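Local atomic coordinates of methyltransferase type 12 (Clostridium thermocellum, PDB entry 3JWG), a protein that probably methylates the 2'-hydroxyl of the 3'-terminal nucleotide of small RNAs, using S-adenosyl-L-methionine, through the C-terminal methyltransferase domain described here. Residues V136-N142 with P201-F207; L48-E54 with Q82-I86. One frame throughout, in Å; residues are numbered along the deposited sequence.

Contact 1. Residues V136-N142 with P201-F207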
ATOM      1  N   VAL A 136      -6.960  -5.786   2.988  1.00 13.21           N
ATOM      2  CA  VAL A 136      -5.621  -5.202   3.051  1.00 13.12           C
ATOM      3  C   VAL A 136      -4.957  -5.522   1.713  1.00 14.01           C
ATOM      4  O   VAL A 136      -4.984  -6.668   1.264  1.00 14.21           O
ATOM      5  CB  VAL A 136      -4.760  -5.801   4.183  1.00 14.55           C
ATOM      6  CG1 VAL A 136      -3.348  -5.220   4.115  1.00 14.51           C
ATOM      7  CG2 VAL A 136      -5.391  -5.507   5.543  1.00 16.35           C
ATOM      8  N   ILE A 137      -4.398  -4.509   1.066  1.00 12.82           N
ATOM      9  CA  ILE A 137      -3.723  -4.699  -0.213  1.00 14.67           C
ATOM     10  C   ILE A 137      -2.254  -4.344  -0.037  1.00 14.07           C
ATOM     11  O   ILE A 137      -1.922  -3.199   0.285  1.00 14.74           O
ATOM     12  CB  ILE A 137      -4.330  -3.788  -1.306  1.00 13.28           C
ATOM     13  CG1 ILE A 137      -5.812  -4.136  -1.511  1.00 14.73           C
ATOM     14  CG2 ILE A 137      -3.559  -3.955  -2.611  1.00 14.57           C
ATOM     15  CD1 ILE A 137      -6.532  -3.199  -2.471  1.00 14.64           C
ATOM     16  N   VAL A 138      -1.375  -5.327  -0.227  1.00 14.31           N
ATOM     17  CA  VAL A 138       0.064  -5.097  -0.088  1.00 13.10           C
ATOM     18  C   VAL A 138       0.722  -5.287  -1.444  1.00 14.64           C
ATOM     19  O   VAL A 138       0.558  -6.331  -2.078  1.00 15.49           O
ATOM     20  CB  VAL A 138       0.726  -6.086   0.910  1.00 13.91           C
ATOM     21  CG1 VAL A 138       2.203  -5.738   1.076  1.00 16.43           C
ATOM     22  CG2 VAL A 138       0.017  -6.046   2.259  1.00 14.33           C
ATOM     23  N   SER A 139       1.449  -4.271  -1.891  1.00 12.87           N
ATOM     24  CA  SER A 139       2.142  -4.325  -3.174  1.00 13.15           C
ATOM     25  C   SER A 139       3.634  -4.127  -2.943  1.00 15.10           C
ATOM     26  O   SER A 139       4.045  -3.245  -2.187  1.00 14.10           O
ATOM     27  CB  SER A 139       1.614  -3.227  -4.105  1.00 15.93           C
ATOM     28  OG  SER A 139       2.291  -3.234  -5.349  1.00 19.02           O
ATOM     29  N   THR A 140       4.444  -4.950  -3.602  1.00 13.86           N
ATOM     30  CA  THR A 140       5.888  -4.864  -3.455  1.00 14.66           C
ATOM     31  C   THR A 140       6.535  -5.445  -4.712  1.00 15.83           C
ATOM     32  O   THR A 140       5.942  -6.281  -5.397  1.00 12.81           O
ATOM     33  CB  THR A 140       6.350  -5.651  -2.193  1.00 15.81           C
ATOM     34  OG1 THR A 140       7.718  -5.341  -1.894  1.00 15.09           O
ATOM     35  CG2 THR A 140       6.198  -7.151  -2.404  1.00 16.45           C
ATOM     36  N   PRO A 141       7.746  -4.982  -5.042  1.00 16.00           N
ATOM     37  CA  PRO A 141       8.484  -5.451  -6.217  1.00 15.68           C
ATOM     38  C   PRO A 141       8.759  -6.949  -6.205  1.00 16.18           C
ATOM     39  O   PRO A 141       8.868  -7.565  -5.142  1.00 16.30           O
ATOM     40  CB  PRO A 141       9.790  -4.657  -6.148  1.00 16.69           C
ATOM     41  CG  PRO A 141       9.387  -3.384  -5.501  1.00 19.13           C
ATOM     42  CD  PRO A 141       8.427  -3.841  -4.410  1.00 16.49           C
ATOM     43  N   ASN A 142       8.851  -7.538  -7.394  1.00 15.86           N
ATOM     44  CA  ASN A 142       9.197  -8.944  -7.502  1.00 16.47           C
ATOM     45  C   ASN A 142      10.686  -8.883  -7.826  1.00 16.78           C
ATOM     46  O   ASN A 142      11.075  -8.518  -8.941  1.00 16.38           O
ATOM     47  CB  ASN A 142       8.419  -9.627  -8.634  1.00 17.97           C
ATOM     48  CG  ASN A 142       9.131 -10.867  -9.164  1.00 22.69           C
ATOM     49  OD1 ASN A 142       9.816 -11.579  -8.415  1.00 20.12           O
ATOM     50  ND2 ASN A 142       8.964 -11.135 -10.456  1.00 18.92           N
ATOM     51  N   PRO A 201       6.956  -7.412 -12.843  1.00 24.85           N
ATOM     52  CA  PRO A 201       7.747  -6.463 -12.048  1.00 25.16           C
ATOM     53  C   PRO A 201       7.231  -6.255 -10.629  1.00 25.39           C
ATOM     54  O   PRO A 201       7.995  -5.922  -9.717  1.00 24.73           O
ATOM     55  CB  PRO A 201       7.659  -5.171 -12.858  1.00 26.19           C
ATOM     56  CG  PRO A 201       7.354  -5.645 -14.257  1.00 26.32           C
ATOM     57  CD  PRO A 201       6.361  -6.736 -14.005  1.00 27.10           C
ATOM     58  N   THR A 202       5.931  -6.447 -10.453  1.00 23.62           N
ATOM     59  CA  THR A 202       5.299  -6.237  -9.160  1.00 22.88           C
ATOM     60  C   THR A 202       4.439  -7.411  -8.729  1.00 20.33           C
ATOM     61  O   THR A 202       3.849  -8.110  -9.556  1.00 20.78           O
ATOM     62  CB  THR A 202       4.413  -4.965  -9.203  1.00 23.15           C
ATOM     63  OG1 THR A 202       5.237  -3.833  -9.494  1.00 26.78           O
ATOM     64  CG2 THR A 202       3.704  -4.745  -7.876  1.00 22.00           C
ATOM     65  N   GLN A 203       4.373  -7.633  -7.424  1.00 18.78           N
ATOM     66  CA  GLN A 203       3.552  -8.700  -6.891  1.00 17.07           C
ATOM     67  C   GLN A 203       2.612  -8.075  -5.862  1.00 19.36           C
ATOM     68  O   GLN A 203       2.965  -7.098  -5.186  1.00 17.07           O
ATOM     69  CB  GLN A 203       4.417  -9.822  -6.286  1.00 19.87           C
ATOM     70  CG  GLN A 203       5.438  -9.404  -5.242  1.00 18.97           C
ATOM     71  CD  GLN A 203       6.343 -10.561  -4.801  1.00 18.34           C
ATOM     72  OE1 GLN A 203       5.941 -11.731  -4.810  1.00 16.05           O
ATOM     73  NE2 GLN A 203       7.562 -10.229  -4.383  1.00 16.91           N
ATOM     74  N   MET A 204       1.400  -8.610  -5.771  1.00 15.55           N
ATOM     75  CA  MET A 204       0.414  -8.061  -4.854  1.00 16.62           C
ATOM     76  C   MET A 204      -0.346  -9.138  -4.107  1.00 16.86           C
ATOM     77  O   MET A 204      -0.717 -10.166  -4.680  1.00 16.70           O
ATOM     78  CB  MET A 204      -0.558  -7.170  -5.640  1.00 20.02           C
ATOM     79  CG  MET A 204      -1.771  -6.661  -4.870  1.00 23.56           C
ATOM     80  SD  MET A 204      -2.819  -5.644  -5.963  1.00 30.16           S
ATOM     81  CE  MET A 204      -1.701  -4.342  -6.305  1.00 21.69           C
ATOM     82  N   GLY A 205      -0.552  -8.900  -2.814  1.00 13.46           N
ATOM     83  CA  GLY A 205      -1.292  -9.832  -1.992  1.00 12.49           C
ATOM     84  C   GLY A 205      -2.541  -9.106  -1.519  1.00 15.66           C
ATOM     85  O   GLY A 205      -2.456  -7.978  -1.026  1.00 15.54           O
ATOM     86  N   VAL A 206      -3.701  -9.724  -1.701  1.00 13.54           N
ATOM     87  CA  VAL A 206      -4.952  -9.121  -1.249  1.00 14.22           C
ATOM     88  C   VAL A 206      -5.438  -9.962  -0.076  1.00 15.05           C
ATOM     89  O   VAL A 206      -5.738 -11.153  -0.214  1.00 15.02           O
ATOM     90  CB  VAL A 206      -6.008  -9.087  -2.374  1.00 16.37           C
ATOM     91  CG1 VAL A 206      -7.301  -8.435  -1.869  1.00 14.48           C
ATOM     92  CG2 VAL A 206      -5.460  -8.312  -3.565  1.00 14.06           C
ATOM     93  N   PHE A 207      -5.480  -9.334   1.093  1.00 12.95           N
ATOM     94  CA  PHE A 207      -5.890 -10.005   2.314  1.00 15.48           C
ATOM     95  C   PHE A 207      -7.339  -9.665   2.633  1.00 16.85           C
ATOM     96  O   PHE A 207      -7.742  -8.511   2.533  1.00 16.89           O
ATOM     97  CB  PHE A 207      -5.013  -9.547   3.490  1.00 13.90           C
ATOM     98  CG  PHE A 207      -3.555  -9.895   3.353  1.00 15.44           C
ATOM     99  CD1 PHE A 207      -3.019 -10.979   4.047  1.00 17.86           C
ATOM    100  CD2 PHE A 207      -2.704  -9.109   2.584  1.00 17.35           C
ATOM    101  CE1 PHE A 207      -1.649 -11.274   3.981  1.00 16.42           C
ATOM    102  CE2 PHE A 207      -1.336  -9.392   2.510  1.00 16.29           C
ATOM    103  CZ  PHE A 207      -0.808 -10.476   3.213  1.00 17.33           C
TER
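A pair of neighbouring antiparallel strands satisfies its backbone in alternation, and V136-N142 with P201-F207 is a clear example. Each hydrogen-bonded pair closes a two-bond ring: V136 N to F207 O at 2.9 Å and F207 N to V136 O at 2.7 Å, V138 N to G205 O at 3.0 Å and G205 N to V138 O at 2.9 Å, T140 N to Q203 O at 3.1 Å and Q203 N to T140 O at 2.9 Å. The intervening residues bond to the outer neighbours, I137 and S139 to strand 105-109, T202 and M204 to strand 184-191. P141, which has no amide hydrogen, falls at a non-hydrogen-bonded position, and N142 N extends the ladder to P201 O at 3.0 Å.

Three polar side chains find acceptors too. Q203 NE2 folds back to P141 O at 3.1 Å, T140 OG1 bonds to E113, and N142 ND2 meets the carbonyls of F198 and S200. Apolar groups fill both faces: V138 CG2 lies 3.6 Å from F207 CE2, with the F207 ring also meeting F128, while I137 CG2 touches M204 SD at 3.8 Å on the face lined by helix 13-27.

Strand 202-209, inserted antiparallel between strands 135-141 and 184-191, gives the order 3-2-1-4-5-7-6 that marks the class I methyltransferase sheet, and S139 sits close to I109, a residue of the magnesium site. With backbone amides and carbonyls paired so regularly, little main-chain hydrogen-bonding capacity goes unmet where the strands are buried in the core.

Contact 2. Residues L48-E54 with Q82-I86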
ATOM      1  N   LEU A  48      -9.234  10.097  -5.304  1.00 27.67           N
ATOM      2  CA  LEU A  48     -10.068  11.296  -5.349  1.00 30.12           C
ATOM      3  C   LEU A  48     -10.847  11.428  -6.659  1.00 32.84           C
ATOM      4  O   LEU A  48     -11.890  12.083  -6.708  1.00 33.89           O
ATOM      5  CB  LEU A  48      -9.207  12.545  -5.135  1.00 30.45           C
ATOM      6  CG  LEU A  48      -8.746  12.837  -3.701  1.00 31.57           C
ATOM      7  CD1 LEU A  48      -7.714  13.961  -3.704  1.00 30.27           C
ATOM      8  CD2 LEU A  48      -9.958  13.221  -2.847  1.00 33.17           C
ATOM      9  N   LYS A  49     -10.350  10.799  -7.719  1.00 33.87           N
ATOM     10  CA  LYS A  49     -11.023  10.874  -9.008  1.00 35.68           C
ATOM     11  C   LYS A  49     -12.234   9.950  -9.080  1.00 35.47           C
ATOM     12  O   LYS A  49     -13.017  10.019 -10.027  1.00 37.68           O
ATOM     13  CB  LYS A  49     -10.038  10.549 -10.134  1.00 36.43           C
ATOM     14  CG  LYS A  49      -8.811  11.446 -10.139  1.00 36.77           C
ATOM     15  CD  LYS A  49      -7.917  11.154 -11.331  1.00 38.67           C
ATOM     16  CE  LYS A  49      -6.601  11.908 -11.233  1.00 39.45           C
ATOM     17  NZ  LYS A  49      -6.795  13.379 -11.109  1.00 40.59           N
ATOM     18  N   ASP A  50     -12.394   9.091  -8.077  1.00 34.96           N
ATOM     19  CA  ASP A  50     -13.530   8.171  -8.032  1.00 33.86           C
ATOM     20  C   ASP A  50     -14.423   8.556  -6.847  1.00 33.47           C
ATOM     21  O   ASP A  50     -14.067   8.329  -5.691  1.00 31.74           O
ATOM     22  CB  ASP A  50     -13.034   6.731  -7.876  1.00 34.46           C
ATOM     23  CG  ASP A  50     -14.119   5.708  -8.144  1.00 35.34           C
ATOM     24  OD1 ASP A  50     -15.213   5.830  -7.559  1.00 36.62           O
ATOM     25  OD2 ASP A  50     -13.879   4.773  -8.937  1.00 37.34           O
ATOM     26  N   LYS A  51     -15.589   9.127  -7.142  1.00 32.66           N
ATOM     27  CA  LYS A  51     -16.516   9.581  -6.102  1.00 31.99           C
ATOM     28  C   LYS A  51     -17.003   8.520  -5.114  1.00 29.43           C
ATOM     29  O   LYS A  51     -17.581   8.859  -4.082  1.00 27.77           O
ATOM     30  CB  LYS A  51     -17.737  10.257  -6.739  1.00 35.96           C
ATOM     31  CG  LYS A  51     -18.648   9.301  -7.496  1.00 39.96           C
ATOM     32  CD  LYS A  51     -19.974   9.955  -7.852  1.00 42.90           C
ATOM     33  CE  LYS A  51     -20.883   8.984  -8.593  1.00 43.97           C
ATOM     34  NZ  LYS A  51     -22.235   9.564  -8.840  1.00 45.84           N
ATOM     35  N   SER A  52     -16.786   7.244  -5.419  1.00 27.19           N
ATOM     36  CA  SER A  52     -17.234   6.190  -4.518  1.00 24.40           C
ATOM     37  C   SER A  52     -16.430   6.188  -3.221  1.00 23.18           C
ATOM     38  O   SER A  52     -16.902   5.698  -2.198  1.00 24.68           O
ATOM     39  CB  SER A  52     -17.128   4.814  -5.191  1.00 25.62           C
ATOM     40  OG  SER A  52     -15.776   4.442  -5.417  1.00 25.10           O
ATOM     41  N   PHE A  53     -15.221   6.738  -3.257  1.00 22.13           N
ATOM     42  CA  PHE A  53     -14.385   6.776  -2.060  1.00 23.66           C
ATOM     43  C   PHE A  53     -14.747   7.985  -1.197  1.00 24.51           C
ATOM     44  O   PHE A  53     -14.415   9.122  -1.525  1.00 27.06           O
ATOM     45  CB  PHE A  53     -12.910   6.790  -2.469  1.00 22.22           C
ATOM     46  CG  PHE A  53     -12.497   5.559  -3.234  1.00 21.90           C
ATOM     47  CD1 PHE A  53     -12.492   4.315  -2.615  1.00 19.66           C
ATOM     48  CD2 PHE A  53     -12.183   5.635  -4.588  1.00 21.96           C
ATOM     49  CE1 PHE A  53     -12.184   3.156  -3.334  1.00 23.35           C
ATOM     50  CE2 PHE A  53     -11.872   4.484  -5.320  1.00 22.35           C
ATOM     51  CZ  PHE A  53     -11.874   3.240  -4.692  1.00 20.55           C
ATOM     52  N   GLU A  54     -15.428   7.719  -0.087  1.00 23.64           N
ATOM     53  CA  GLU A  54     -15.890   8.768   0.816  1.00 25.16           C
ATOM     54  C   GLU A  54     -14.811   9.357   1.713  1.00 24.49           C
ATOM     55  O   GLU A  54     -14.805  10.561   1.972  1.00 24.98           O
ATOM     56  CB  GLU A  54     -17.042   8.231   1.670  1.00 26.28           C
ATOM     57  CG  GLU A  54     -18.163   7.593   0.847  1.00 33.88           C
ATOM     58  CD  GLU A  54     -19.432   7.368   1.652  1.00 38.53           C
ATOM     59  OE1 GLU A  54     -19.959   8.356   2.209  1.00 42.87           O
ATOM     60  OE2 GLU A  54     -19.906   6.214   1.727  1.00 41.47           O
ATOM     61  N   GLN A  82     -14.601  18.189  -1.773  1.00 32.90           N
ATOM     62  CA  GLN A  82     -13.448  17.328  -2.026  1.00 31.64           C
ATOM     63  C   GLN A  82     -12.465  17.351  -0.866  1.00 30.62           C
ATOM     64  O   GLN A  82     -11.866  16.329  -0.528  1.00 29.16           O
ATOM     65  CB  GLN A  82     -12.744  17.753  -3.318  1.00 30.45           C
ATOM     66  CG  GLN A  82     -13.634  17.635  -4.539  1.00 33.66           C
ATOM     67  CD  GLN A  82     -14.106  16.213  -4.769  1.00 32.90           C
ATOM     68  OE1 GLN A  82     -15.294  15.965  -4.983  1.00 34.65           O
ATOM     69  NE2 GLN A  82     -13.176  15.271  -4.727  1.00 33.56           N
ATOM     70  N   ARG A  83     -12.306  18.516  -0.253  1.00 27.77           N
ATOM     71  CA  ARG A  83     -11.397  18.654   0.874  1.00 29.32           C
ATOM     72  C   ARG A  83     -11.826  17.775   2.054  1.00 28.54           C
ATOM     73  O   ARG A  83     -10.984  17.234   2.774  1.00 27.29           O
ATOM     74  CB  ARG A  83     -11.339  20.111   1.332  1.00 29.06           C
ATOM     75  CG  ARG A  83     -10.457  20.328   2.546  1.00 33.68           C
ATOM     76  CD  ARG A  83      -8.994  20.211   2.167  1.00 38.59           C
ATOM     77  NE  ARG A  83      -8.097  20.235   3.321  1.00 42.47           N
ATOM     78  CZ  ARG A  83      -7.946  19.230   4.179  1.00 44.39           C
ATOM     79  NH1 ARG A  83      -8.633  18.106   4.020  1.00 44.23           N
ATOM     80  NH2 ARG A  83      -7.098  19.347   5.193  1.00 45.06           N
ATOM     81  N   LYS A  84     -13.135  17.642   2.248  1.00 27.79           N
ATOM     82  CA  LYS A  84     -13.669  16.845   3.348  1.00 28.72           C
ATOM     83  C   LYS A  84     -13.465  15.339   3.179  1.00 28.14           C
ATOM     84  O   LYS A  84     -13.633  14.574   4.130  1.00 29.21           O
ATOM     85  CB  LYS A  84     -15.158  17.145   3.531  1.00 31.44           C
ATOM     86  CG  LYS A  84     -15.435  18.587   3.946  1.00 36.13           C
ATOM     87  CD  LYS A  84     -16.929  18.898   3.978  1.00 38.69           C
ATOM     88  CE  LYS A  84     -17.171  20.360   4.345  1.00 41.81           C
ATOM     89  NZ  LYS A  84     -18.623  20.701   4.393  1.00 43.27           N
ATOM     90  N   ARG A  85     -13.095  14.918   1.974  1.00 26.89           N
ATOM     91  CA  ARG A  85     -12.884  13.502   1.693  1.00 26.91           C
ATOM     92  C   ARG A  85     -11.471  13.033   2.017  1.00 27.14           C
ATOM     93  O   ARG A  85     -11.250  11.848   2.257  1.00 26.09           O
ATOM     94  CB  ARG A  85     -13.141  13.207   0.215  1.00 26.85           C
ATOM     95  CG  ARG A  85     -14.530  13.543  -0.306  1.00 26.24           C
ATOM     96  CD  ARG A  85     -14.525  13.430  -1.823  1.00 28.97           C
ATOM     97  NE  ARG A  85     -14.216  12.071  -2.262  1.00 28.48           N
ATOM     98  CZ  ARG A  85     -13.767  11.752  -3.472  1.00 29.65           C
ATOM     99  NH1 ARG A  85     -13.559  12.698  -4.381  1.00 28.71           N
ATOM    100  NH2 ARG A  85     -13.542  10.480  -3.782  1.00 29.26           N
ATOM    101  N   ILE A  86     -10.516  13.956   2.028  1.00 26.75           N
ATOM    102  CA  ILE A  86      -9.129  13.581   2.261  1.00 26.03           C
ATOM    103  C   ILE A  86      -8.479  14.094   3.543  1.00 26.42           C
ATOM    104  O   ILE A  86      -8.730  15.218   3.996  1.00 26.87           O
ATOM    105  CB  ILE A  86      -8.269  14.004   1.049  1.00 25.90           C
ATOM    106  CG1 ILE A  86      -6.860  13.423   1.163  1.00 26.11           C
ATOM    107  CG2 ILE A  86      -8.209  15.513   0.961  1.00 28.30           C
ATOM    108  CD1 ILE A  86      -6.081  13.497  -0.135  1.00 27.97           C
TER
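The backbones approach most closely at E54 and R85, whose CA atoms are 5.7 Å apart, with R85 CA making a CA-H...O contact of 3.5 Å to E54 O; at L48 and Q82 the CA separation has grown to 7.7 Å. Residues 50-53 form a type I turn closed by F53 N to D50 O at 3.1 Å. In the other segment, R85 N bonds to Q82 O at 3.1 Å.

Into the curved loop reaches R85, its CA-to-CB bond directed toward the other segment. R85 NE and NH2 both donate to F53 O, at 3.0 and 2.8 Å, and NH1 donates to L48 O at 2.9 Å, so one guanidinium gathers carbonyls from both sides of the bend, L48 before the turn and F53 at its last position. These acceptors are main-chain oxygens, so the charge is met without a salt bridge across the segments.

In the Rossmann-like methyltransferase fold, the loop 48-54 joins helix 42-48 to strand 55-60, and R85 stands just before the edge strand 86-90, its backbone already bonded to I56. The arginine thus ties together the entrances to two adjacent parallel strands.

L48 CD2 lies over one face of the guanidinium, 3.9 Å from R85 NH1, while L48 CD1 packs on I86 CD1 at 4.0 Å. D50 bonds within the loop: its OD1 accepts S52 N at 3.0 Å, an Asx turn, and S52 OG at 2.6 Å. The F53 ring leads away from R85 to V22 and L25 of helix 13-27.

Contact 2 closes before contact 1 opens along the chain, and the two do not touch: their centres lie 24 Å apart and their nearest atoms about 9 Å. They belong to one seven-stranded sheet, whose edge strand 86-90 and its neighbour 55-60 begin at contact 2, while contact 1 pairs strands 135-141 and 202-209 in the other half. Between them run strands 32-36 and 105-109, which lead toward G37 and I109 of the magnesium site. Helix 13-27 packs against residues of both. Contact 1 is buried backbone pairing and contact 2 a partly exposed loop junction, so one lies in the buried interior of the sheet and the other at the start of its 86-90 edge, within the single methyltransferase domain.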